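Local structure of mRNA export factor (Human herpesvirus 1, 4YXP) at residues B[125-130]-B[226-231]; B[117-122]-B[147-152]; B[215-218]-B[224-227]; B[186-191]-B[236-241]; B[201-204]-B[209-212]. The protein regulates viral gene expression, inhibits host splicing and mediates nuclear export of intronless viral mRNAs, this chain being its C-terminal, zinc-binding, homodimerizing part. One frame throughout, in Å; residues are numbered along the deposited sequence.

Contact 1 (B[125-130]-B[226-231]); sequences WCKMCI and YLPGAC
Lys127 on helix 112-132 reaches the backbone carbonyl of Tyr226 in the loop that leads into helix 230-241, a polar side-chain-to-main-chain tie at the partly buried side of the domain. Lys127 NZ donates to Tyr226 O at 2.8 Å, and the C=O...N angle of 164° puts the ammonium nearly straight out from the carbonyl. The reach is made by a fully extended chain: CG stands anti to the backbone N (chi1 -169°) and every later torsion stays near 180°, so the aliphatic part runs directly across to the loop. On the way, Lys127 CD passes the edge of the Tyr226 ring, close to its plane, 4.2 Å from CD2. Pro228 and Leu227 lie more loosely beside the nitrogen. The ammonium has a second partner in a cation-pi interaction with Trp75 of helix 75-91, which also packs on Pro228. The far end of Tyr226 is held separately: its hydroxyl hydrogen-bonds Asp120, about two turns before Lys127, so side chain and carbonyl of the same tyrosine are both tied to helix 112-132. Pro228 lies next to the second subunit, with which its backbone hydrogen-bonds. After Tyr226 the chain turns from Leu227 to Ala230, closed by Ala230 N to Leu227 O at 3.0 Å. The arrangement is a type II beta turn leading into the N-cap, Gly229, of helix 230-241, joined to helix 112-132 by the bond from Lys127 to the Tyr226 carbonyl.

Contact 2 (B[117-122]-B[147-152]); sequences ASADET and AAVLDN
Val149 points from helix 146-167 into the surface of helix 112-132, and its two methyls divide the contact between them. CG2, anti to the backbone N, comes down on the backbone and CB of Ala119: it lies 3.8 Å from Ala119 N and 3.9 Å from Ala119 CB. The same methyl is 4.3 Å from Ser118 CB, so it sits over the junction of two successive residues. CG1 takes the position between the backbone N and the carbonyl carbon (chi1 48°) and is turned toward the next helical turn, where Thr122 OG1 is 4.3 Å away. Ser118 and Thr122 both aim their CB atoms at Val149, while the Ala119 methyl lies to the side of the approach. The threonine hydroxyl is occupied within its own helix: Thr122 OG1 donates to Ser118 O at 2.8 Å. That carbonyl also takes Thr122 N, and the two donors reach it from opposite faces of its plane. Ser118 OG is satisfied elsewhere, by Glu110 and by Lys267 of the second subunit. No hydrogen bond joins the segments, which meet by van der Waals contact. The nearest backbone approach is 6.3 Å, between the CA atoms of Ala119 and Val149. The segment axes are 9.7 Å apart at closest. Leu107 of helix 93-109, touching Ser118, and Cys231 of helix 230-241, touching Ala119, flank the contact. With N-to-C directions at 146°, this is roughly antiparallel helix packing in the buried centre of an all-helical domain.

Contact 3 (B[215-218]-B[224-227]); sequences LGVG and HFYL
Phe225 reaches across from the loop before helix 230-241 and rests the end of its ring on the backbone of residues 215-218. From CB, which points at the other segment, CG is placed between the backbone N and the carbonyl carbon (chi1 49°), and this swings the ring over to the neighbouring loop. Along one side of the ring, CE1 is 3.8 Å from Leu215 O; along the other, CE2 is 3.5 Å from Gly216 O. At the tip, CZ comes within 3.3 Å of Leu215 O and 3.7 Å of Gly216 O. The Leu215 oxygen lies at the ring edge and in its plane, and the Gly216 oxygen is also at the edge, near the plane. Two carbonyls thus face the ring's outer C-H groups, an arrangement consistent with favourable electrostatics between the positive rim of the ring and the carbonyl oxygens. Val217 adds an apolar neighbour, its CG2 4.2 Å from Phe225 CZ. Gly216 has a positive phi of 80°, and with no side chain it lets the ring tip close in on its backbone. Beyond the two segments, Phe225 packs on Phe191 of helix 188-204 and on Arg13 of the second subunit. The ring is therefore wedged between a helix, a loop and the partner chain. Within the CHC2-type zinc-finger region, two loop segments of the connection between helices 188-204 and 230-241 thus pack together through a buried phenylalanine, edge-on to two backbone carbonyls.

Contact 4 (B[186-191]-B[236-241]); sequences KDIASF and IEILDT
Apolar contact joins the two segments, and Ile238 supplies one whole side of it. Its CG2 meets Ile188 CG2 at 3.9 Å, the two isoleucines crossing at a slant, and its CD1 meets Ala189 CB at 4.1 Å. In Ile238 the CG1 branch stands between the backbone N and the carbonyl carbon (chi1 64°), which sends CD1 to the alanine while CG2 is left for the isoleucine. The Ile238 side chain lies about 10 Å from the bound zinc ion. Tyr164 of helix 146-167 touches both Ala189 and Ile238, and Ile19 of the second subunit packs on Ile188.

No hydrogen bond crosses between the segments; the notable side-chain bonding is the cap at the start of helix 188-204. Asp187 is the N-cap: OD1 accepts Ser190 N at 2.9 Å, from above the carboxylate plane, and Ser190 OG at 2.6 Å, on the anti side. OD2 takes a weak bond from Ala189 N and is also hydrogen-bonded to Tyr164. Ser190 OG in turn accepts from Lys186 N at 3.0 Å, so one hydroxyl joins the residue before the cap to the cap itself.

Charged ends face the partner chain: Lys186 pairs with Asp9, Glu237 with Arg22 and Asp240 with Arg34, all three of the second subunit. The chemistry implies a division of labour: methyl packing between the segments, a polar cap fixing one helix start, and ion pairs from both segments to the dimer partner.

Contact 5 (B[201-204]-B[209-212]); sequences NRVE and EIDY
Ile210 enters the last turn of helix 188-204 and makes the whole close-packed part of this contact, while the polar ends of the neighbouring residues lead elsewhere. On the tight side, Ile210 splits its branches: CG1 and CG2 both lie 3.9 Å from Arg202 CB, and CG2 is also 4.0 Å from Arg202 CG. Ile210 CD1 goes further, to 3.9 Å from Val203 CG2. Both pairs meet at a slant. Ile143 of helix 141-144 touches Val203 and Ile210 together, and Leu136 adds backbone bonds and packing to the isoleucine, which is buried.

The loose side begins where Arg202 turns off. Only its aliphatic root serves the isoleucine, because the chain bends at chi2 (-62°) and leads the guanidinium away from the 209-212 segment, to a place where Arg205 brings a like charge near its NE. Glu204 and Glu209 are exposed, and Asp211, also exposed, uses OD1 for Ala213 N, two residues on. With four residues between the segments, this is a short return of the chain onto the C-terminal end of a helix, packed on it through Ile210.

Overall arrangement
Contact 2 lies near the centre of the chain and is plain helix packing of small side chains; contacts 3 and 4 are also buried but lie further out, whereas contacts 1 and 5 are only partly buried. Helix 112-132 serves contacts 1 and 2, helix 230-241 contacts 1 and 4, and helix 188-204 contacts 4 and 5. Asp120 of contact 2 also receives Cys231 N of contact 1, and Phe191 links contact 4 to contact 3. Only contact 1 has a hydrogen bond between its segments; contact 3 sets carbonyls against a ring edge, and the others use aliphatic groups. All but contact 5 touch the second subunit, in keeping with the intertwined dimer.

Contact 1 (B[125-130]-B[226-231])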
# COMPACT_ATOMS: atom_id res chain seq x y z
N TRP B 125 -10.40 -3.66 -19.28
CA TRP B 125 -10.01 -2.66 -20.28
C TRP B 125 -9.08 -3.29 -21.31
O TRP B 125 -9.25 -3.10 -22.52
CB TRP B 125 -9.33 -1.46 -19.60
CG TRP B 125 -8.88 -0.38 -20.54
CD1 TRP B 125 -7.60 -0.09 -20.91
CD2 TRP B 125 -9.71 0.58 -21.21
NE1 TRP B 125 -7.58 0.98 -21.77
CE2 TRP B 125 -8.87 1.41 -21.97
CE3 TRP B 125 -11.09 0.81 -21.24
CZ2 TRP B 125 -9.35 2.45 -22.76
CZ3 TRP B 125 -11.57 1.85 -22.02
CH2 TRP B 125 -10.71 2.65 -22.77
N CYS B 126 -8.10 -4.05 -20.84
CA CYS B 126 -7.19 -4.76 -21.73
C CYS B 126 -7.96 -5.76 -22.60
O CYS B 126 -7.67 -5.90 -23.79
CB CYS B 126 -6.11 -5.50 -20.93
SG CYS B 126 -4.86 -4.41 -20.23
N LYS B 127 -8.94 -6.44 -22.01
CA LYS B 127 -9.69 -7.44 -22.76
C LYS B 127 -10.53 -6.77 -23.84
O LYS B 127 -10.74 -7.33 -24.92
CB LYS B 127 -10.58 -8.27 -21.83
CG LYS B 127 -11.18 -9.48 -22.54
CD LYS B 127 -12.08 -10.32 -21.66
CE LYS B 127 -12.67 -11.48 -22.46
NZ LYS B 127 -13.49 -12.41 -21.64
N MET B 128 -11.02 -5.57 -23.54
CA MET B 128 -11.80 -4.81 -24.51
C MET B 128 -10.92 -4.37 -25.68
O MET B 128 -11.33 -4.45 -26.84
CB MET B 128 -12.45 -3.60 -23.83
CG MET B 128 -13.26 -2.69 -24.77
SD MET B 128 -12.26 -1.50 -25.68
CE MET B 128 -11.60 -0.50 -24.36
N CYS B 129 -9.71 -3.91 -25.38
CA CYS B 129 -8.77 -3.49 -26.42
C CYS B 129 -8.45 -4.66 -27.34
O CYS B 129 -8.43 -4.52 -28.57
CB CYS B 129 -7.48 -2.95 -25.80
SG CYS B 129 -7.62 -1.33 -24.99
N ILE B 130 -8.19 -5.82 -26.74
CA ILE B 130 -7.87 -7.03 -27.48
C ILE B 130 -9.04 -7.44 -28.37
O ILE B 130 -8.84 -7.82 -29.52
CB ILE B 130 -7.47 -8.16 -26.51
CG1 ILE B 130 -6.12 -7.84 -25.87
CG2 ILE B 130 -7.42 -9.52 -27.23
CD1 ILE B 130 -5.68 -8.81 -24.79
N TYR B 226 -9.90 -14.97 -18.97
CA TYR B 226 -10.27 -13.94 -18.00
C TYR B 226 -11.71 -13.47 -18.18
O TYR B 226 -12.09 -12.97 -19.25
CB TYR B 226 -9.33 -12.73 -18.09
CG TYR B 226 -9.82 -11.59 -17.22
CD1 TYR B 226 -9.70 -11.65 -15.83
CD2 TYR B 226 -10.41 -10.47 -17.77
CE1 TYR B 226 -10.17 -10.62 -15.03
CE2 TYR B 226 -10.88 -9.44 -16.98
CZ TYR B 226 -10.75 -9.52 -15.61
OH TYR B 226 -11.22 -8.49 -14.83
N LEU B 227 -12.49 -13.61 -17.13
CA LEU B 227 -13.85 -13.10 -17.09
C LEU B 227 -13.88 -11.87 -16.19
O LEU B 227 -13.40 -11.92 -15.06
CB LEU B 227 -14.83 -14.16 -16.58
CG LEU B 227 -15.02 -15.37 -17.50
CD1 LEU B 227 -15.75 -16.49 -16.76
CD2 LEU B 227 -15.78 -14.98 -18.76
N PRO B 228 -14.43 -10.74 -16.69
CA PRO B 228 -14.44 -9.53 -15.86
C PRO B 228 -15.07 -9.75 -14.49
O PRO B 228 -16.20 -10.23 -14.39
CB PRO B 228 -15.28 -8.55 -16.69
CG PRO B 228 -15.07 -8.98 -18.09
CD PRO B 228 -14.98 -10.48 -18.03
N GLY B 229 -14.33 -9.40 -13.44
CA GLY B 229 -14.78 -9.63 -12.08
C GLY B 229 -14.05 -10.78 -11.40
O GLY B 229 -14.24 -11.03 -10.21
N ALA B 230 -13.19 -11.47 -12.15
CA ALA B 230 -12.52 -12.67 -11.63
C ALA B 230 -11.51 -12.34 -10.54
O ALA B 230 -11.27 -13.17 -9.66
CB ALA B 230 -11.83 -13.41 -12.77
N CYS B 231 -10.92 -11.15 -10.60
CA CYS B 231 -9.93 -10.75 -9.59
C CYS B 231 -10.59 -10.58 -8.24
O CYS B 231 -10.12 -11.11 -7.23
CB CYS B 231 -9.23 -9.44 -9.99
SG CYS B 231 -8.19 -9.54 -11.46

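Contact 2 (B[117-122]-B[147-152])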
# COMPACT_ATOMS: atom_id res chain seq x y z
N ALA B 117 -11.38 -4.02 -7.45
CA ALA B 117 -12.16 -3.44 -8.54
C ALA B 117 -11.27 -2.79 -9.59
O ALA B 117 -11.54 -2.86 -10.79
CB ALA B 117 -13.16 -2.43 -7.98
N SER B 118 -10.18 -2.17 -9.14
CA SER B 118 -9.27 -1.50 -10.06
C SER B 118 -8.47 -2.52 -10.87
O SER B 118 -8.12 -2.26 -12.01
CB SER B 118 -8.33 -0.56 -9.29
OG SER B 118 -9.04 0.58 -8.83
N ALA B 119 -8.18 -3.67 -10.27
CA ALA B 119 -7.51 -4.74 -10.99
C ALA B 119 -8.41 -5.26 -12.12
O ALA B 119 -7.96 -5.47 -13.24
CB ALA B 119 -7.12 -5.87 -10.05
N ASP B 120 -9.69 -5.45 -11.81
CA ASP B 120 -10.64 -5.89 -12.83
C ASP B 120 -10.87 -4.81 -13.89
O ASP B 120 -11.02 -5.12 -15.07
CB ASP B 120 -11.97 -6.29 -12.18
CG ASP B 120 -11.92 -7.67 -11.56
OD1 ASP B 120 -11.34 -8.59 -12.18
OD2 ASP B 120 -12.45 -7.84 -10.44
N GLU B 121 -10.89 -3.55 -13.47
CA GLU B 121 -11.03 -2.44 -14.41
C GLU B 121 -9.88 -2.47 -15.41
O GLU B 121 -10.08 -2.31 -16.61
CB GLU B 121 -11.05 -1.09 -13.67
CG GLU B 121 -11.35 0.11 -14.57
CD GLU B 121 -11.21 1.45 -13.84
OE1 GLU B 121 -10.45 1.52 -12.85
OE2 GLU B 121 -11.87 2.43 -14.25
N THR B 122 -8.67 -2.69 -14.90
CA THR B 122 -7.47 -2.73 -15.72
C THR B 122 -7.52 -3.89 -16.71
O THR B 122 -7.30 -3.70 -17.91
CB THR B 122 -6.20 -2.86 -14.85
OG1 THR B 122 -6.15 -1.79 -13.90
CG2 THR B 122 -4.94 -2.82 -15.72
N ALA B 147 1.05 -0.59 -12.21
CA ALA B 147 1.98 -0.76 -11.09
C ALA B 147 1.37 -0.31 -9.76
O ALA B 147 1.75 -0.82 -8.70
CB ALA B 147 3.27 0.01 -11.35
N ALA B 148 0.44 0.63 -9.82
CA ALA B 148 -0.17 1.17 -8.61
C ALA B 148 -1.10 0.16 -7.94
O ALA B 148 -1.06 -0.01 -6.72
CB ALA B 148 -0.92 2.45 -8.93
N VAL B 149 -1.94 -0.50 -8.73
CA VAL B 149 -2.85 -1.49 -8.16
C VAL B 149 -2.04 -2.73 -7.76
O VAL B 149 -2.33 -3.37 -6.75
CB VAL B 149 -4.02 -1.83 -9.14
CG1 VAL B 149 -3.52 -2.11 -10.55
CG2 VAL B 149 -4.84 -3.01 -8.61
N LEU B 150 -1.00 -3.04 -8.53
CA LEU B 150 -0.08 -4.12 -8.16
C LEU B 150 0.54 -3.89 -6.79
O LEU B 150 0.49 -4.77 -5.92
CB LEU B 150 1.03 -4.26 -9.21
CG LEU B 150 2.14 -5.26 -8.91
CD1 LEU B 150 1.58 -6.66 -8.70
CD2 LEU B 150 3.18 -5.26 -10.02
N ASP B 151 1.14 -2.71 -6.59
CA ASP B 151 1.79 -2.39 -5.31
C ASP B 151 0.80 -2.42 -4.15
O ASP B 151 1.12 -2.93 -3.06
CB ASP B 151 2.44 -1.00 -5.37
CG ASP B 151 3.77 -1.01 -6.10
OD1 ASP B 151 4.23 -2.10 -6.52
OD2 ASP B 151 4.38 0.08 -6.25
N ASN B 152 -0.38 -1.87 -4.36
CA ASN B 152 -1.40 -1.81 -3.32
C ASN B 152 -1.85 -3.21 -2.89
O ASN B 152 -1.89 -3.51 -1.70
CB ASN B 152 -2.60 -0.99 -3.79
CG ASN B 152 -3.44 -0.46 -2.63
OD1 ASN B 152 -2.98 -0.43 -1.49
ND2 ASN B 152 -4.66 -0.05 -2.93

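Contact 3 (B[215-218]-B[224-227])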
# COMPACT_ATOMS: atom_id res chain seq x y z
N LEU B 215 -0.20 -10.31 -21.78
CA LEU B 215 -1.37 -10.73 -21.03
C LEU B 215 -1.71 -12.20 -21.25
O LEU B 215 -2.79 -12.66 -20.87
CB LEU B 215 -2.59 -9.87 -21.40
CG LEU B 215 -2.64 -8.40 -20.98
CD1 LEU B 215 -2.31 -8.22 -19.50
CD2 LEU B 215 -1.72 -7.54 -21.84
N GLY B 216 -0.80 -12.94 -21.87
CA GLY B 216 -1.00 -14.36 -22.10
C GLY B 216 -1.89 -14.67 -23.29
O GLY B 216 -2.44 -15.77 -23.39
N VAL B 217 -2.01 -13.70 -24.19
CA VAL B 217 -2.89 -13.83 -25.35
C VAL B 217 -2.07 -14.00 -26.62
O VAL B 217 -1.25 -13.15 -26.96
CB VAL B 217 -3.83 -12.60 -25.46
CG1 VAL B 217 -4.68 -12.67 -26.73
CG2 VAL B 217 -4.72 -12.52 -24.23
N GLY B 218 -2.29 -15.12 -27.31
CA GLY B 218 -1.59 -15.40 -28.55
C GLY B 218 -2.23 -14.74 -29.76
O GLY B 218 -3.26 -14.08 -29.65
N HIS B 224 -9.76 -15.52 -23.46
CA HIS B 224 -10.92 -16.30 -23.06
C HIS B 224 -10.87 -16.68 -21.58
O HIS B 224 -11.90 -16.85 -20.93
CB HIS B 224 -10.99 -17.56 -23.93
CG HIS B 224 -12.20 -18.41 -23.70
ND1 HIS B 224 -13.47 -18.03 -24.08
CD2 HIS B 224 -12.33 -19.64 -23.15
CE1 HIS B 224 -14.33 -18.98 -23.77
NE2 HIS B 224 -13.67 -19.97 -23.20
N PHE B 225 -9.66 -16.79 -21.04
CA PHE B 225 -9.46 -17.28 -19.68
C PHE B 225 -9.77 -16.24 -18.60
O PHE B 225 -9.88 -16.59 -17.42
CB PHE B 225 -8.03 -17.78 -19.50
CG PHE B 225 -6.98 -16.82 -19.99
CD1 PHE B 225 -6.58 -15.76 -19.20
CD2 PHE B 225 -6.40 -16.98 -21.23
CE1 PHE B 225 -5.61 -14.88 -19.64
CE2 PHE B 225 -5.44 -16.10 -21.69
CZ PHE B 225 -5.05 -15.05 -20.89
N TYR B 226 -9.90 -14.97 -18.97
CA TYR B 226 -10.27 -13.94 -18.00
C TYR B 226 -11.71 -13.47 -18.18
O TYR B 226 -12.09 -12.97 -19.25
CB TYR B 226 -9.33 -12.73 -18.09
CG TYR B 226 -9.82 -11.59 -17.22
CD1 TYR B 226 -9.70 -11.65 -15.83
CD2 TYR B 226 -10.41 -10.47 -17.77
CE1 TYR B 226 -10.17 -10.62 -15.03
CE2 TYR B 226 -10.88 -9.44 -16.98
CZ TYR B 226 -10.75 -9.52 -15.61
OH TYR B 226 -11.22 -8.49 -14.83
N LEU B 227 -12.49 -13.61 -17.13
CA LEU B 227 -13.85 -13.10 -17.09
C LEU B 227 -13.88 -11.87 -16.19
O LEU B 227 -13.40 -11.92 -15.06
CB LEU B 227 -14.83 -14.16 -16.58
CG LEU B 227 -15.02 -15.37 -17.50
CD1 LEU B 227 -15.75 -16.49 -16.76
CD2 LEU B 227 -15.78 -14.98 -18.76

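Contact 4 (B[186-191]-B[236-241])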
# COMPACT_ATOMS: atom_id res chain seq x y z
N LYS B 186 -0.85 -20.78 -11.79
CA LYS B 186 -1.55 -22.03 -11.50
C LYS B 186 -2.82 -21.79 -10.69
O LYS B 186 -3.52 -22.74 -10.33
CB LYS B 186 -0.63 -23.00 -10.76
CG LYS B 186 0.62 -23.40 -11.52
CD LYS B 186 0.30 -24.16 -12.80
CE LYS B 186 1.56 -24.51 -13.57
NZ LYS B 186 1.30 -24.96 -14.96
N ASP B 187 -3.12 -20.53 -10.39
CA ASP B 187 -4.30 -20.20 -9.61
C ASP B 187 -4.61 -18.71 -9.76
O ASP B 187 -3.90 -18.00 -10.48
CB ASP B 187 -4.10 -20.55 -8.13
CG ASP B 187 -3.37 -19.45 -7.36
OD1 ASP B 187 -2.26 -19.06 -7.79
OD2 ASP B 187 -3.91 -18.98 -6.34
N ILE B 188 -5.64 -18.24 -9.08
CA ILE B 188 -6.07 -16.85 -9.23
C ILE B 188 -5.03 -15.88 -8.66
O ILE B 188 -4.79 -14.81 -9.23
CB ILE B 188 -7.45 -16.61 -8.58
CG1 ILE B 188 -7.92 -15.17 -8.80
CG2 ILE B 188 -7.42 -16.93 -7.09
CD1 ILE B 188 -8.13 -14.81 -10.26
N ALA B 189 -4.41 -16.23 -7.54
CA ALA B 189 -3.44 -15.34 -6.92
C ALA B 189 -2.24 -15.14 -7.83
O ALA B 189 -1.83 -14.01 -8.09
CB ALA B 189 -3.00 -15.88 -5.57
N SER B 190 -1.68 -16.24 -8.33
CA SER B 190 -0.52 -16.15 -9.21
C SER B 190 -0.91 -15.50 -10.54
O SER B 190 -0.10 -14.80 -11.15
CB SER B 190 0.10 -17.53 -9.44
OG SER B 190 -0.85 -18.48 -9.88
N PHE B 191 -2.14 -15.72 -10.99
CA PHE B 191 -2.62 -15.06 -12.21
C PHE B 191 -2.59 -13.55 -12.05
O PHE B 191 -2.00 -12.84 -12.87
CB PHE B 191 -4.04 -15.51 -12.57
CG PHE B 191 -4.66 -14.70 -13.68
CD1 PHE B 191 -4.34 -14.97 -15.00
CD2 PHE B 191 -5.53 -13.66 -13.41
CE1 PHE B 191 -4.89 -14.23 -16.03
CE2 PHE B 191 -6.08 -12.91 -14.43
CZ PHE B 191 -5.76 -13.19 -15.75
N ILE B 236 -11.39 -12.83 -3.12
CA ILE B 236 -12.29 -12.91 -1.98
C ILE B 236 -12.51 -14.38 -1.61
O ILE B 236 -12.62 -14.72 -0.44
CB ILE B 236 -13.62 -12.20 -2.25
CG1 ILE B 236 -13.40 -10.69 -2.32
CG2 ILE B 236 -14.66 -12.54 -1.17
CD1 ILE B 236 -14.62 -9.91 -2.77
N GLU B 237 -12.59 -15.25 -2.62
CA GLU B 237 -12.87 -16.66 -2.37
C GLU B 237 -11.74 -17.34 -1.61
O GLU B 237 -12.00 -18.07 -0.65
CB GLU B 237 -13.13 -17.41 -3.69
CG GLU B 237 -13.44 -18.89 -3.47
CD GLU B 237 -13.95 -19.59 -4.72
OE1 GLU B 237 -13.51 -19.23 -5.83
OE2 GLU B 237 -14.79 -20.50 -4.58
N ILE B 238 -10.49 -17.13 -2.03
CA ILE B 238 -9.39 -17.85 -1.41
C ILE B 238 -9.13 -17.33 -0.00
O ILE B 238 -8.66 -18.07 0.86
CB ILE B 238 -8.10 -17.79 -2.28
CG1 ILE B 238 -7.58 -16.35 -2.40
CG2 ILE B 238 -8.37 -18.39 -3.65
CD1 ILE B 238 -6.19 -16.28 -3.03
N LEU B 239 -9.46 -16.06 0.24
CA LEU B 239 -9.38 -15.52 1.59
C LEU B 239 -10.37 -16.24 2.50
O LEU B 239 -10.16 -16.35 3.71
CB LEU B 239 -9.65 -14.01 1.58
CG LEU B 239 -8.47 -13.13 1.13
CD1 LEU B 239 -8.92 -11.71 0.80
CD2 LEU B 239 -7.39 -13.10 2.20
N ASP B 240 -11.44 -16.76 1.91
CA ASP B 240 -12.44 -17.51 2.66
C ASP B 240 -12.05 -18.97 2.86
O ASP B 240 -12.14 -19.50 3.97
CB ASP B 240 -13.80 -17.44 1.95
CG ASP B 240 -14.90 -18.16 2.73
OD1 ASP B 240 -15.00 -17.95 3.95
OD2 ASP B 240 -15.66 -18.93 2.11
N THR B 241 -11.59 -19.61 1.79
CA THR B 241 -11.45 -21.07 1.76
C THR B 241 -10.10 -21.61 2.25
O THR B 241 -10.00 -22.79 2.61
CB THR B 241 -11.66 -21.61 0.34
OG1 THR B 241 -10.66 -21.07 -0.53
CG2 THR B 241 -13.05 -21.24 -0.18

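Contact 5 (B[201-204]-B[209-212])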
# COMPACT_ATOMS: atom_id res chain seq x y z
N ASN B 201 5.68 -4.11 -16.04
CA ASN B 201 7.05 -4.14 -16.53
C ASN B 201 7.16 -3.51 -17.92
O ASN B 201 8.05 -2.71 -18.17
CB ASN B 201 7.58 -5.57 -16.56
CG ASN B 201 8.96 -5.67 -17.19
OD1 ASN B 201 9.10 -6.03 -18.36
ND2 ASN B 201 9.98 -5.35 -16.41
N ARG B 202 6.24 -3.88 -18.81
CA ARG B 202 6.26 -3.34 -20.17
C ARG B 202 6.00 -1.84 -20.15
O ARG B 202 6.57 -1.09 -20.95
CB ARG B 202 5.23 -4.04 -21.06
CG ARG B 202 5.33 -5.55 -21.09
CD ARG B 202 6.66 -6.04 -21.64
NE ARG B 202 6.66 -7.50 -21.80
CZ ARG B 202 6.82 -8.36 -20.81
NH1 ARG B 202 6.99 -7.94 -19.56
NH2 ARG B 202 6.79 -9.67 -21.05
N VAL B 203 5.13 -1.40 -19.25
CA VAL B 203 4.82 0.02 -19.12
C VAL B 203 6.09 0.80 -18.77
O VAL B 203 6.41 1.81 -19.41
CB VAL B 203 3.71 0.27 -18.08
CG1 VAL B 203 3.60 1.76 -17.73
CG2 VAL B 203 2.38 -0.24 -18.60
N GLU B 204 6.81 0.34 -17.75
CA GLU B 204 7.97 1.09 -17.27
C GLU B 204 9.14 1.01 -18.24
O GLU B 204 10.06 1.81 -18.16
CB GLU B 204 8.39 0.59 -15.88
CG GLU B 204 8.98 -0.81 -15.83
CD GLU B 204 9.46 -1.19 -14.44
OE1 GLU B 204 10.60 -0.82 -14.08
OE2 GLU B 204 8.70 -1.85 -13.70
N GLU B 209 3.99 0.03 -28.08
CA GLU B 209 2.77 -0.63 -27.65
C GLU B 209 3.11 -1.98 -27.03
O GLU B 209 4.16 -2.56 -27.30
CB GLU B 209 1.79 -0.80 -28.82
CG GLU B 209 2.31 -1.60 -29.99
CD GLU B 209 1.30 -1.67 -31.13
OE1 GLU B 209 1.28 -0.74 -31.97
OE2 GLU B 209 0.52 -2.64 -31.17
N ILE B 210 2.22 -2.46 -26.18
CA ILE B 210 2.46 -3.66 -25.40
C ILE B 210 1.90 -4.89 -26.11
O ILE B 210 0.71 -4.98 -26.38
CB ILE B 210 1.86 -3.51 -23.99
CG1 ILE B 210 2.52 -2.34 -23.25
CG2 ILE B 210 2.03 -4.80 -23.18
CD1 ILE B 210 1.70 -1.80 -22.10
N ASP B 211 2.79 -5.84 -26.40
CA ASP B 211 2.41 -7.11 -27.02
C ASP B 211 1.28 -7.79 -26.25
O ASP B 211 1.32 -7.86 -25.02
CB ASP B 211 3.63 -8.03 -27.08
CG ASP B 211 3.46 -9.15 -28.09
OD1 ASP B 211 2.32 -9.61 -28.30
OD2 ASP B 211 4.49 -9.57 -28.68
N TYR B 212 0.28 -8.30 -26.97
CA TYR B 212 -0.82 -9.02 -26.34
C TYR B 212 -0.31 -10.23 -25.55
O TYR B 212 -0.95 -10.68 -24.61
CB TYR B 212 -1.84 -9.49 -27.38
CG TYR B 212 -2.73 -8.41 -27.99
CD1 TYR B 212 -2.60 -7.07 -27.63
CD2 TYR B 212 -3.71 -8.75 -28.91
CE1 TYR B 212 -3.42 -6.10 -28.19
CE2 TYR B 212 -4.53 -7.79 -29.47
CZ TYR B 212 -4.39 -6.47 -29.11
OH TYR B 212 -5.21 -5.52 -29.68